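Local coordinates for fructuronate-tagaturonate epimerase UxaE from Cohnella laeviribosi in complex with 1 glycerol (Cohnella laeviribosi, PDB 6IL9), which catalyses the epimerisation that interconverts fructuronate and tagaturonate, probably with the help of the zinc ion bound in its TIM barrel, at residues T279-H284 with L326-A331; F223-H228 with A330-R335; P303-E308 with A320-E325; A216-K221 with V287-I292; A265-I270 with D297-A302. One frame throughout, in Å; residues are numbered along the deposited sequence.

Contact 1: T279-H284 with L326-A331; sequences TAPGSH and LAVHAA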
# COMPACT_ATOMS: atom_id res chain seq x y z
N THR A 279 0.21 18.42 -9.20
CA THR A 279 -1.09 18.98 -8.86
C THR A 279 -0.89 20.32 -8.17
O THR A 279 -0.45 20.37 -7.02
CB THR A 279 -1.88 18.04 -7.96
OG1 THR A 279 -1.84 16.70 -8.47
CG2 THR A 279 -3.33 18.49 -7.86
N ALA A 280 -1.23 21.41 -8.86
CA ALA A 280 -1.19 22.72 -8.24
C ALA A 280 -2.20 22.78 -7.09
O ALA A 280 -3.30 22.22 -7.21
CB ALA A 280 -1.50 23.81 -9.26
N PRO A 281 -1.86 23.43 -5.98
CA PRO A 281 -2.86 23.58 -4.90
C PRO A 281 -4.17 24.20 -5.38
O PRO A 281 -5.26 23.77 -4.94
CB PRO A 281 -2.13 24.45 -3.87
CG PRO A 281 -0.68 24.08 -4.04
CD PRO A 281 -0.52 23.87 -5.55
N GLY A 282 -4.12 25.17 -6.29
CA GLY A 282 -5.36 25.75 -6.80
C GLY A 282 -6.19 24.75 -7.60
O GLY A 282 -7.43 24.78 -7.54
N SER A 283 -5.54 23.88 -8.36
CA SER A 283 -6.27 22.83 -9.07
C SER A 283 -6.88 21.84 -8.09
O SER A 283 -8.02 21.39 -8.27
CB SER A 283 -5.34 22.11 -10.04
OG SER A 283 -4.64 23.04 -10.85
N HIS A 284 -6.12 21.49 -7.05
CA HIS A 284 -6.62 20.63 -5.98
C HIS A 284 -7.90 21.21 -5.38
O HIS A 284 -8.89 20.49 -5.19
CB HIS A 284 -5.50 20.49 -4.94
CG HIS A 284 -5.87 19.75 -3.70
ND1 HIS A 284 -5.04 19.72 -2.60
CD2 HIS A 284 -6.96 19.01 -3.37
CE1 HIS A 284 -5.60 18.99 -1.65
NE2 HIS A 284 -6.76 18.55 -2.09
N LEU A 326 2.80 22.11 0.26
CA LEU A 326 2.15 21.24 1.24
C LEU A 326 1.26 22.03 2.18
O LEU A 326 0.17 21.59 2.55
CB LEU A 326 3.20 20.45 2.03
CG LEU A 326 2.69 19.66 3.24
CD1 LEU A 326 1.80 18.53 2.76
CD2 LEU A 326 3.85 19.11 4.07
N ALA A 327 1.71 23.23 2.59
CA ALA A 327 0.90 24.05 3.49
C ALA A 327 -0.48 24.30 2.91
O ALA A 327 -1.49 24.17 3.61
CB ALA A 327 1.62 25.38 3.77
N VAL A 328 -0.55 24.65 1.62
CA VAL A 328 -1.84 24.92 0.98
C VAL A 328 -2.62 23.62 0.77
O VAL A 328 -3.83 23.56 1.04
CB VAL A 328 -1.64 25.67 -0.34
CG1 VAL A 328 -2.99 26.19 -0.84
CG2 VAL A 328 -0.68 26.83 -0.14
N HIS A 329 -1.96 22.58 0.27
CA HIS A 329 -2.60 21.28 0.08
C HIS A 329 -3.25 20.81 1.37
O HIS A 329 -4.38 20.32 1.37
CB HIS A 329 -1.59 20.22 -0.38
CG HIS A 329 -1.18 20.33 -1.81
ND1 HIS A 329 -2.09 20.43 -2.84
CD2 HIS A 329 0.05 20.31 -2.38
CE1 HIS A 329 -1.43 20.48 -3.99
NE2 HIS A 329 -0.14 20.42 -3.74
N ALA A 330 -2.52 20.94 2.49
CA ALA A 330 -3.04 20.48 3.78
C ALA A 330 -4.22 21.33 4.23
O ALA A 330 -5.15 20.82 4.85
CB ALA A 330 -1.94 20.52 4.84
N ALA A 331 -4.17 22.64 3.94
CA ALA A 331 -5.28 23.52 4.30
C ALA A 331 -6.53 23.18 3.51
O ALA A 331 -7.65 23.26 4.03
CB ALA A 331 -4.88 24.98 4.09
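H329 has the largest share of this contact: its imidazole reaches from helix 319-336 to the first turn of helix 281-293, where P281 covers one face and H284 meets the rim. CG of H329 stands anti to the carbonyl carbon (chi1 -75°), and the ring beyond it reaches the other helix. P281 CG lies 3.9 Å from the centroid of the H329 ring, a CH-pi contact over the face but shifted toward the rim. Proline suits this place, because the first turn of a helix asks for no backbone N-H and the rigid ring offers flat apolar surface. P281 CB also packs against V328 CG1 at 3.6 Å. The two histidines approach rim to rim with their planes 35° apart. ND1 of H284 and ND1 of H329 share a hydrogen bond of 3.0 Å, in which either may be the donor. NE2 of H284 bonds to Y338 OH, so both nitrogens of that ring are held. At the edge of the H329 ring and in its plane, T279 O comes within 3.2 Å of H329 CE1. An alanine in place of H329 would probably leave H284 ND1 without its mate and open a gap beside P281 CG. The helices that follow strands 267-271 and 300-302 here lie side by side, the packing of consecutive outer helices in a TIM barrel.

Contact 2: F223-H228 with A330-R335; sequences FQVGPH and AAIADR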
# COMPACT_ATOMS: atom_id res chain seq x y z
N PHE A 223 -10.94 32.55 -2.74
CA PHE A 223 -11.40 31.70 -1.66
C PHE A 223 -10.39 31.73 -0.53
O PHE A 223 -9.18 31.63 -0.77
CB PHE A 223 -11.62 30.27 -2.15
CG PHE A 223 -12.63 30.17 -3.25
CD1 PHE A 223 -12.25 30.38 -4.57
CD2 PHE A 223 -13.95 29.90 -2.96
CE1 PHE A 223 -13.19 30.31 -5.59
CE2 PHE A 223 -14.90 29.82 -3.98
CZ PHE A 223 -14.51 30.03 -5.29
N GLN A 224 -10.88 31.88 0.70
CA GLN A 224 -10.03 31.95 1.88
C GLN A 224 -9.97 30.54 2.46
O GLN A 224 -10.96 30.05 3.01
CB GLN A 224 -10.56 32.97 2.88
CG GLN A 224 -10.87 34.34 2.29
CD GLN A 224 -9.62 35.11 1.88
OE1 GLN A 224 -8.52 34.86 2.37
NE2 GLN A 224 -9.79 36.05 0.95
N VAL A 225 -8.82 29.89 2.30
CA VAL A 225 -8.61 28.55 2.84
C VAL A 225 -7.64 28.69 4.00
O VAL A 225 -6.42 28.57 3.82
CB VAL A 225 -8.09 27.59 1.75
CG1 VAL A 225 -8.09 26.16 2.25
CG2 VAL A 225 -8.95 27.72 0.50
N GLY A 226 -8.17 28.98 5.18
CA GLY A 226 -7.34 29.41 6.28
C GLY A 226 -6.56 30.65 5.89
O GLY A 226 -7.11 31.60 5.31
N PRO A 227 -5.26 30.67 6.18
CA PRO A 227 -4.43 31.84 5.86
C PRO A 227 -4.07 31.95 4.39
O PRO A 227 -3.33 32.87 4.02
CB PRO A 227 -3.18 31.61 6.71
CG PRO A 227 -3.07 30.13 6.81
CD PRO A 227 -4.47 29.59 6.81
N HIS A 228 -4.59 31.07 3.54
CA HIS A 228 -4.22 31.02 2.14
C HIS A 228 -5.36 31.54 1.28
O HIS A 228 -6.51 31.13 1.45
CB HIS A 228 -3.86 29.59 1.73
CG HIS A 228 -2.83 28.97 2.62
ND1 HIS A 228 -1.51 29.34 2.57
CD2 HIS A 228 -2.93 28.06 3.61
CE1 HIS A 228 -0.83 28.65 3.48
NE2 HIS A 228 -1.67 27.87 4.13
N ALA A 330 -2.52 20.94 2.49
CA ALA A 330 -3.04 20.48 3.78
C ALA A 330 -4.22 21.33 4.23
O ALA A 330 -5.15 20.82 4.85
CB ALA A 330 -1.94 20.52 4.84
N ALA A 331 -4.17 22.64 3.94
CA ALA A 331 -5.28 23.52 4.30
C ALA A 331 -6.53 23.18 3.51
O ALA A 331 -7.65 23.26 4.03
CB ALA A 331 -4.88 24.98 4.09
N ILE A 332 -6.36 22.83 2.23
CA ILE A 332 -7.50 22.43 1.40
C ILE A 332 -8.14 21.16 1.95
O ILE A 332 -9.37 21.06 2.06
CB ILE A 332 -7.06 22.25 -0.06
CG1 ILE A 332 -6.63 23.59 -0.64
CG2 ILE A 332 -8.19 21.59 -0.88
CD1 ILE A 332 -5.75 23.43 -1.88
N ALA A 333 -7.31 20.16 2.27
CA ALA A 333 -7.83 18.94 2.88
C ALA A 333 -8.61 19.24 4.16
O ALA A 333 -9.67 18.66 4.40
CB ALA A 333 -6.69 17.97 3.17
N ASP A 334 -8.09 20.13 5.00
CA ASP A 334 -8.76 20.46 6.25
C ASP A 334 -10.10 21.14 5.97
O ASP A 334 -11.10 20.87 6.64
CB ASP A 334 -7.87 21.36 7.12
CG ASP A 334 -6.73 20.60 7.80
OD1 ASP A 334 -6.74 19.35 7.83
OD2 ASP A 334 -5.80 21.26 8.31
N ARG A 335 -10.12 22.03 4.99
CA ARG A 335 -11.34 22.75 4.64
C ARG A 335 -12.47 21.79 4.29
O ARG A 335 -13.61 21.97 4.75
CB ARG A 335 -11.05 23.71 3.48
CG ARG A 335 -12.23 24.02 2.55
CD ARG A 335 -13.15 25.08 3.10
NE ARG A 335 -14.25 25.38 2.18
CZ ARG A 335 -15.38 24.66 2.09
NH1 ARG A 335 -15.55 23.60 2.84
NH2 ARG A 335 -16.33 25.02 1.23
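V225 presses one methyl group, CG1, onto the flank of helix 319-336 formed by A331, I332 and R335. CG1 stands anti to the backbone N of V225 (chi1 -170°). From there it rests 3.4 Å from A331 O and 3.9 Å from A331 CB. It also touches I332 CG1 at 4.1 Å and R335 CB at 4.0 Å, so a single branch serves three residues of the helix. Alanine at A331 suits the close approach, since its one methyl lets the strand backbone come near. I332 offers its CG1 methylene. R335 touches V225 through CB, the aliphatic start of a chain that bends at chi2. The same methyl that meets the valine, A331 CB, is also met by H228 CD2 at 3.7 Å; H228 CG stands anti to the carbonyl carbon, beside the backbone N (chi1 -53°), and P227 CG lies over one face of the ring. The hairpin that presents V225 and H228 closes through a type II' turn, with V225 N bonded to H228 O at 2.8 Å. G226 fits the turn's positive phi, where a CB would collide with P227 CD. Strand 223-225 runs across the helix at 96°. I230 of the partner strand 228-232 touches both V225 and I332, F285 of helix 281-293 packs on the same two residues, and H228 extends the contact to A327 and V328 of helix 319-336.

Contact 3: P303-E308 with A320-E325; sequences PRFIGE and AQFERE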
# COMPACT_ATOMS: atom_id res chain seq x y z
N PRO A 303 -2.49 13.87 -4.27
CA PRO A 303 -2.03 14.70 -5.38
C PRO A 303 -0.64 14.28 -5.82
O PRO A 303 0.02 13.46 -5.18
CB PRO A 303 -2.03 16.12 -4.80
CG PRO A 303 -1.79 15.90 -3.33
CD PRO A 303 -2.38 14.57 -2.98
N ARG A 304 -0.22 14.81 -6.96
CA ARG A 304 1.18 14.73 -7.37
C ARG A 304 1.85 15.99 -6.85
O ARG A 304 1.54 17.10 -7.28
CB ARG A 304 1.34 14.61 -8.88
CG ARG A 304 2.77 14.96 -9.29
CD ARG A 304 3.31 14.03 -10.35
NE ARG A 304 4.47 14.62 -11.01
CZ ARG A 304 5.72 14.27 -10.76
NH1 ARG A 304 5.97 13.34 -9.85
NH2 ARG A 304 6.73 14.86 -11.40
N PHE A 305 2.75 15.82 -5.88
CA PHE A 305 3.44 16.95 -5.29
C PHE A 305 4.55 17.47 -6.19
O PHE A 305 5.12 16.74 -7.01
CB PHE A 305 4.02 16.56 -3.92
CG PHE A 305 2.98 16.15 -2.91
CD1 PHE A 305 2.18 17.09 -2.30
CD2 PHE A 305 2.85 14.82 -2.54
CE1 PHE A 305 1.25 16.72 -1.36
CE2 PHE A 305 1.90 14.43 -1.60
CZ PHE A 305 1.10 15.38 -1.02
N ILE A 306 4.87 18.75 -6.03
CA ILE A 306 6.02 19.34 -6.70
C ILE A 306 7.27 18.53 -6.36
O ILE A 306 7.43 18.05 -5.23
CB ILE A 306 6.15 20.82 -6.31
CG1 ILE A 306 7.15 21.51 -7.21
CG2 ILE A 306 6.51 20.96 -4.83
CD1 ILE A 306 6.64 21.70 -8.62
N GLY A 307 8.15 18.35 -7.35
CA GLY A 307 9.30 17.47 -7.19
C GLY A 307 9.00 16.06 -7.65
O GLY A 307 8.09 15.81 -8.44
N GLU A 308 9.79 15.10 -7.15
CA GLU A 308 9.58 13.71 -7.52
C GLU A 308 9.59 12.79 -6.30
O GLU A 308 10.42 12.95 -5.40
CB GLU A 308 10.64 13.21 -8.51
CG GLU A 308 10.71 14.00 -9.79
CD GLU A 308 11.75 13.41 -10.72
OE1 GLU A 308 11.65 12.21 -11.02
OE2 GLU A 308 12.67 14.15 -11.12
N ALA A 320 11.98 23.37 0.32
CA ALA A 320 11.30 24.59 0.72
C ALA A 320 10.05 24.82 -0.13
O ALA A 320 9.00 25.21 0.40
CB ALA A 320 12.25 25.79 0.61
N GLN A 321 10.15 24.57 -1.44
CA GLN A 321 8.97 24.69 -2.29
C GLN A 321 7.97 23.60 -1.98
O GLN A 321 6.76 23.85 -1.96
CB GLN A 321 9.37 24.64 -3.77
CG GLN A 321 8.21 24.87 -4.73
CD GLN A 321 7.60 26.26 -4.59
OE1 GLN A 321 8.29 27.23 -4.26
NE2 GLN A 321 6.30 26.36 -4.85
N PHE A 322 8.45 22.38 -1.71
CA PHE A 322 7.54 21.32 -1.29
C PHE A 322 6.76 21.74 -0.06
O PHE A 322 5.54 21.53 0.01
CB PHE A 322 8.31 20.02 -1.01
CG PHE A 322 7.45 18.95 -0.39
CD1 PHE A 322 6.64 18.15 -1.19
CD2 PHE A 322 7.45 18.75 0.98
CE1 PHE A 322 5.83 17.17 -0.62
CE2 PHE A 322 6.64 17.78 1.56
CZ PHE A 322 5.83 16.98 0.74
N GLU A 323 7.44 22.37 0.92
CA GLU A 323 6.75 22.77 2.14
C GLU A 323 5.70 23.84 1.86
O GLU A 323 4.58 23.78 2.38
CB GLU A 323 7.76 23.28 3.19
CG GLU A 323 7.06 23.84 4.44
CD GLU A 323 8.03 24.21 5.57
OE1 GLU A 323 9.25 24.07 5.37
OE2 GLU A 323 7.56 24.65 6.64
N ARG A 324 6.04 24.82 1.01
CA ARG A 324 5.08 25.89 0.73
C ARG A 324 3.81 25.35 0.08
O ARG A 324 2.70 25.76 0.44
CB ARG A 324 5.71 26.96 -0.16
CG ARG A 324 6.70 27.85 0.56
CD ARG A 324 7.11 29.04 -0.30
NE ARG A 324 7.96 28.63 -1.41
CZ ARG A 324 9.28 28.48 -1.33
NH1 ARG A 324 9.91 28.70 -0.18
NH2 ARG A 324 9.98 28.12 -2.40
N GLU A 325 3.96 24.41 -0.85
CA GLU A 325 2.79 23.82 -1.49
C GLU A 325 2.05 22.88 -0.54
O GLU A 325 0.82 22.86 -0.52
CB GLU A 325 3.19 23.10 -2.77
CG GLU A 325 3.83 24.08 -3.75
CD GLU A 325 3.72 23.68 -5.20
OE1 GLU A 325 3.19 22.59 -5.48
OE2 GLU A 325 4.17 24.48 -6.05
O HOH W 1 3.04 20.21 -4.13
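Along 320-325, Q321 is the first to touch 303-308, its CG lying 4.3 Å from I306 CG2. Its amide serves mainly its own helix: OE1 accepts from R324 NH2, and NE2 gives a bond of 3.1 Å to E325 OE2, meeting that oxygen on its anti side. A glutamine suits the place because one flat group both accepts and donates, and the two bonds fix its rotation. F322 comes next, with CG anti to the backbone N (chi1 172°). Its ring turns an edge toward the face of F305 in a T-shaped pair, centroids 5.5 Å apart and planes at 69°. The nearest atoms are F322 CE1 and F305 CG, at 3.8 Å. Close to the helix backbone, I306 CG2 packs on F322 CA at 3.7 Å. At E325 the extended chain carries its carboxylate across I306 at about a right angle, OE1 lying 3.5 Å from I306 CB. The same oxygen accepts from a water, at 2.7 Å from E325 OE1, and that water accepts from I306 N at 3.0 Å. The bridge ties the loop backbone to the helix, and the water lies in the plane of the F305 ring at its edge. G307 follows, with backbone angles that call for glycine. The loop thus leaves barrel strand 300-302 and folds along helix 319-336, the helix it leads to. Y315 steadies it by a bond from OH to I306 O and by meeting the F322 ring, while V351 and L354 of helix 349-358 also pack on F322.

Contact 4: A216-K221 with V287-I292; sequences AKYLDK and VASELI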
# COMPACT_ATOMS: atom_id res chain seq x y z
N ALA A 216 -19.29 30.90 -13.20
CA ALA A 216 -20.11 31.47 -12.14
C ALA A 216 -19.60 31.11 -10.75
O ALA A 216 -19.85 31.84 -9.78
CB ALA A 216 -21.56 31.01 -12.29
N LYS A 217 -18.89 30.00 -10.63
CA LYS A 217 -18.42 29.54 -9.33
C LYS A 217 -17.00 30.00 -8.99
O LYS A 217 -16.71 30.25 -7.82
CB LYS A 217 -18.49 28.01 -9.27
CG LYS A 217 -18.07 27.39 -7.95
CD LYS A 217 -18.29 25.89 -7.95
CE LYS A 217 -17.93 25.27 -6.61
NZ LYS A 217 -18.20 23.79 -6.62
N TYR A 218 -16.12 30.15 -9.99
CA TYR A 218 -14.70 30.39 -9.74
C TYR A 218 -14.14 31.66 -10.36
O TYR A 218 -13.18 32.21 -9.83
CB TYR A 218 -13.84 29.23 -10.27
CG TYR A 218 -14.12 27.89 -9.65
CD1 TYR A 218 -13.52 27.51 -8.45
CD2 TYR A 218 -14.99 26.99 -10.27
CE1 TYR A 218 -13.78 26.28 -7.88
CE2 TYR A 218 -15.25 25.76 -9.71
CZ TYR A 218 -14.65 25.41 -8.51
OH TYR A 218 -14.92 24.17 -7.96
N LEU A 219 -14.68 32.13 -11.49
CA LEU A 219 -13.99 33.15 -12.27
C LEU A 219 -13.81 34.44 -11.46
O LEU A 219 -14.77 34.99 -10.92
CB LEU A 219 -14.75 33.44 -13.57
CG LEU A 219 -14.03 34.41 -14.49
CD1 LEU A 219 -12.70 33.85 -14.89
CD2 LEU A 219 -14.89 34.69 -15.73
N ASP A 220 -12.56 34.91 -11.39
CA ASP A 220 -12.22 36.16 -10.70
C ASP A 220 -12.64 36.14 -9.23
O ASP A 220 -12.86 37.19 -8.63
CB ASP A 220 -12.82 37.37 -11.42
CG ASP A 220 -12.28 37.52 -12.83
OD1 ASP A 220 -11.10 37.17 -13.05
OD2 ASP A 220 -13.03 37.97 -13.72
N LYS A 221 -12.75 34.95 -8.65
CA LYS A 221 -13.14 34.81 -7.26
C LYS A 221 -11.93 34.42 -6.42
O LYS A 221 -10.97 33.83 -6.93
CB LYS A 221 -14.25 33.76 -7.10
CG LYS A 221 -15.65 34.28 -7.47
CD LYS A 221 -16.74 33.31 -7.02
CE LYS A 221 -18.00 34.04 -6.59
NZ LYS A 221 -18.47 34.99 -7.64
N VAL A 287 -10.84 20.67 -7.86
CA VAL A 287 -11.28 19.27 -7.90
C VAL A 287 -12.10 18.94 -6.66
O VAL A 287 -13.21 18.42 -6.75
CB VAL A 287 -10.06 18.34 -8.04
CG1 VAL A 287 -10.49 16.87 -7.83
CG2 VAL A 287 -9.38 18.54 -9.39
N ALA A 288 -11.57 19.29 -5.48
CA ALA A 288 -12.26 18.97 -4.23
C ALA A 288 -13.59 19.70 -4.15
O ALA A 288 -14.61 19.10 -3.78
CB ALA A 288 -11.38 19.33 -3.03
N SER A 289 -13.61 20.98 -4.52
CA SER A 289 -14.84 21.75 -4.44
C SER A 289 -15.92 21.14 -5.32
O SER A 289 -17.09 21.09 -4.93
CB SER A 289 -14.57 23.20 -4.86
OG SER A 289 -15.70 24.00 -4.63
N GLU A 290 -15.55 20.68 -6.51
CA GLU A 290 -16.54 20.08 -7.40
C GLU A 290 -17.06 18.77 -6.84
O GLU A 290 -18.26 18.49 -6.93
CB GLU A 290 -15.93 19.83 -8.78
CG GLU A 290 -15.66 21.11 -9.54
CD GLU A 290 -16.90 21.97 -9.66
OE1 GLU A 290 -17.86 21.57 -10.37
OE2 GLU A 290 -16.91 23.05 -9.04
N LEU A 291 -16.18 17.94 -6.29
CA LEU A 291 -16.61 16.66 -5.74
C LEU A 291 -17.48 16.87 -4.52
O LEU A 291 -18.54 16.24 -4.38
CB LEU A 291 -15.39 15.82 -5.37
CG LEU A 291 -14.51 15.44 -6.55
CD1 LEU A 291 -13.26 14.79 -6.03
CD2 LEU A 291 -15.28 14.49 -7.46
N ILE A 292 -17.04 17.73 -3.60
CA ILE A 292 -17.81 17.95 -2.38
C ILE A 292 -19.17 18.56 -2.73
O ILE A 292 -20.20 18.22 -2.13
CB ILE A 292 -17.00 18.80 -1.40
CG1 ILE A 292 -15.67 18.11 -1.07
CG2 ILE A 292 -17.75 19.01 -0.14
CD1 ILE A 292 -15.81 16.80 -0.34
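A buried polar contact, centred on the carboxylate of E290 and reached by K217 and Y218, joins helix 281-293 of the TIM barrel to helix 208-218. The latter belongs to the long excursion between barrel strands 178-182 and 267-271. The backbones stay well apart, the nearest CA atoms, of K217 and E290, being 9.8 Å from each other, so long side chains must span the distance. Lysine suits this: the K217 chain is fully extended, with CG anti to the backbone N (chi1 -178°), and meets E290 tip to tip. Its NZ forms a salt bridge of 2.8 Å with E290 OE2, approaching from 47° above the carboxylate plane. NZ also has a weak bond of 3.2 Å to S289 OG. Y218 supplies the second grip: its OH donates to the anti lone pair of E290 OE2 over a short 2.5 Å, the ring and carboxylate planes lying 58° apart. The E290 chain bends at chi2, and OE2 receives both donors, whose combined pull would probably stabilise its negative charge. The other oxygen, OE1, accepts from H213 NE2, so the buried carboxylate is bonded at both oxygens. F232 meets the Y218 ring edge-to-face and L237 of helix 234-259 packs on Y218, which helps to fix the tyrosine. The two donors also touch each other: K217 CG sits 3.7 Å above the plane of the Y218 ring, offset toward its rim.

Contact 5: A265-I270 with D297-A302; sequences AVDFEI and DIFSMA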
# COMPACT_ATOMS: atom_id res chain seq x y z
N ALA A 265 -19.53 0.71 5.06
CA ALA A 265 -18.59 1.82 5.04
C ALA A 265 -17.38 1.50 4.16
O ALA A 265 -16.79 0.42 4.28
CB ALA A 265 -18.14 2.16 6.46
N VAL A 266 -17.01 2.44 3.30
CA VAL A 266 -15.86 2.29 2.40
C VAL A 266 -15.09 3.60 2.41
O VAL A 266 -15.69 4.68 2.26
CB VAL A 266 -16.29 1.94 0.96
CG1 VAL A 266 -15.11 2.05 0.01
CG2 VAL A 266 -16.89 0.53 0.90
N ASP A 267 -13.79 3.52 2.59
CA ASP A 267 -12.94 4.70 2.54
C ASP A 267 -12.48 4.88 1.10
O ASP A 267 -11.78 4.02 0.56
CB ASP A 267 -11.75 4.56 3.48
CG ASP A 267 -12.15 4.59 4.95
OD1 ASP A 267 -13.15 5.26 5.29
OD2 ASP A 267 -11.46 3.94 5.75
N PHE A 268 -12.89 5.99 0.48
CA PHE A 268 -12.70 6.24 -0.94
C PHE A 268 -11.53 7.19 -1.11
O PHE A 268 -11.61 8.35 -0.69
CB PHE A 268 -14.00 6.83 -1.50
CG PHE A 268 -14.01 7.06 -2.99
CD1 PHE A 268 -13.58 6.10 -3.88
CD2 PHE A 268 -14.53 8.26 -3.49
CE1 PHE A 268 -13.62 6.33 -5.26
CE2 PHE A 268 -14.58 8.50 -4.87
CZ PHE A 268 -14.13 7.53 -5.75
N GLU A 269 -10.43 6.71 -1.70
CA GLU A 269 -9.26 7.54 -1.97
C GLU A 269 -9.24 7.91 -3.44
O GLU A 269 -9.42 7.05 -4.30
CB GLU A 269 -7.96 6.83 -1.60
CG GLU A 269 -6.74 7.58 -2.13
CD GLU A 269 -5.43 7.14 -1.52
OE1 GLU A 269 -4.63 6.50 -2.24
OE2 GLU A 269 -5.17 7.45 -0.33
N ILE A 270 -9.03 9.19 -3.72
CA ILE A 270 -8.88 9.66 -5.10
C ILE A 270 -7.39 9.85 -5.36
O ILE A 270 -6.72 10.60 -4.64
CB ILE A 270 -9.68 10.94 -5.34
CG1 ILE A 270 -11.17 10.62 -5.25
CG2 ILE A 270 -9.33 11.51 -6.71
CD1 ILE A 270 -12.02 11.79 -4.89
N ASP A 297 -18.20 11.44 -0.93
CA ASP A 297 -17.62 11.22 0.39
C ASP A 297 -16.18 10.75 0.21
O ASP A 297 -15.94 9.62 -0.19
CB ASP A 297 -18.44 10.18 1.16
CG ASP A 297 -17.95 9.94 2.57
OD1 ASP A 297 -17.16 10.76 3.09
OD2 ASP A 297 -18.38 8.94 3.18
N ILE A 298 -15.23 11.64 0.49
CA ILE A 298 -13.82 11.40 0.20
C ILE A 298 -13.11 11.05 1.50
O ILE A 298 -13.22 11.78 2.49
CB ILE A 298 -13.18 12.63 -0.45
CG1 ILE A 298 -14.01 13.07 -1.67
CG2 ILE A 298 -11.72 12.38 -0.79
CD1 ILE A 298 -13.57 14.40 -2.27
N PHE A 299 -12.34 9.94 1.49
CA PHE A 299 -11.45 9.61 2.61
C PHE A 299 -10.14 10.36 2.47
O PHE A 299 -9.66 10.99 3.43
CB PHE A 299 -11.23 8.09 2.65
CG PHE A 299 -10.07 7.62 3.50
CD1 PHE A 299 -10.23 7.39 4.87
CD2 PHE A 299 -8.84 7.33 2.92
CE1 PHE A 299 -9.16 6.91 5.64
CE2 PHE A 299 -7.77 6.88 3.68
CZ PHE A 299 -7.93 6.66 5.04
N SER A 300 -9.56 10.35 1.27
CA SER A 300 -8.26 10.97 1.07
C SER A 300 -8.10 11.37 -0.39
O SER A 300 -8.79 10.86 -1.28
CB SER A 300 -7.13 10.03 1.50
OG SER A 300 -7.13 8.88 0.67
N MET A 301 -7.18 12.30 -0.61
CA MET A 301 -6.78 12.76 -1.93
C MET A 301 -5.28 12.60 -2.04
O MET A 301 -4.55 13.03 -1.15
CB MET A 301 -7.17 14.23 -2.14
CG MET A 301 -6.77 14.79 -3.49
SD MET A 301 -8.15 14.65 -4.64
CE MET A 301 -9.44 15.57 -3.70
N ALA A 302 -4.82 11.98 -3.12
CA ALA A 302 -3.39 11.79 -3.33
C ALA A 302 -2.96 12.65 -4.50
O ALA A 302 -3.10 12.23 -5.66
CB ALA A 302 -3.05 10.32 -3.61
O HOH W 2 -14.95 7.53 1.83
O HOH W 3 -17.96 6.47 1.67
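E269 and S300 are a parallel bridge pair, hydrogen-bonded to each other through their side chains. In the backbone ladder, A302 N bonds to I270 O at 2.8 Å, F299 N to F268 O and I270 N to S300 O. Among polar side chains, S300 OG donates to the anti lone pair of E269 OE2, 2.6 Å away; serine suits the place because its short hydroxyl, on the same face of the sheet as E269, can donate to the carboxylate. E269 OE2 also accepts from S341 OG, and OE1 takes H343 NE2 and a salt bridge from K366. As H343 binds the zinc ion, E269 is a second-shell partner of the metal site. An alanine at E269 would probably leave S300 OG and H343 without this acceptor and K366 without its counter-charge. The strands flank helix 281-293 in a beta-alpha-beta crossover of the TIM barrel, right-handed as in this fold. Apolar packing faces that helix: I270 CG2 meets M301 SD at 3.9 Å, and I270 CD1 meets I298 CG1 at 4.0 Å. In a CH-pi contact, D267 CB stands over the F299 ring, 3.9 Å from its centroid, while the D267 carboxylate accepts from F87 N and G88 N.

In the fold
From the N terminus, contact 4 opens first at 216-221 and contact 2 follows at 223-228, both in the excursion ahead of helix 234-259. Contact 5 opens on barrel strand 267-271 and contact 1 just before helix 281-293. That helix closes contact 4, whose loop therefore crosses those of contacts 1, 2 and 5; strand 300-302 then closes contact 5, which crosses contact 1. Contact 3 lies wholly within the spans of contacts 1 and 2, and contact 5 within contact 2. Contacts 3, 1 and 2 end along helix 319-336 in that order, the last two overlapping at A330 and A331. Together they tie the excursion and two successive beta-alpha units into one side of the barrel.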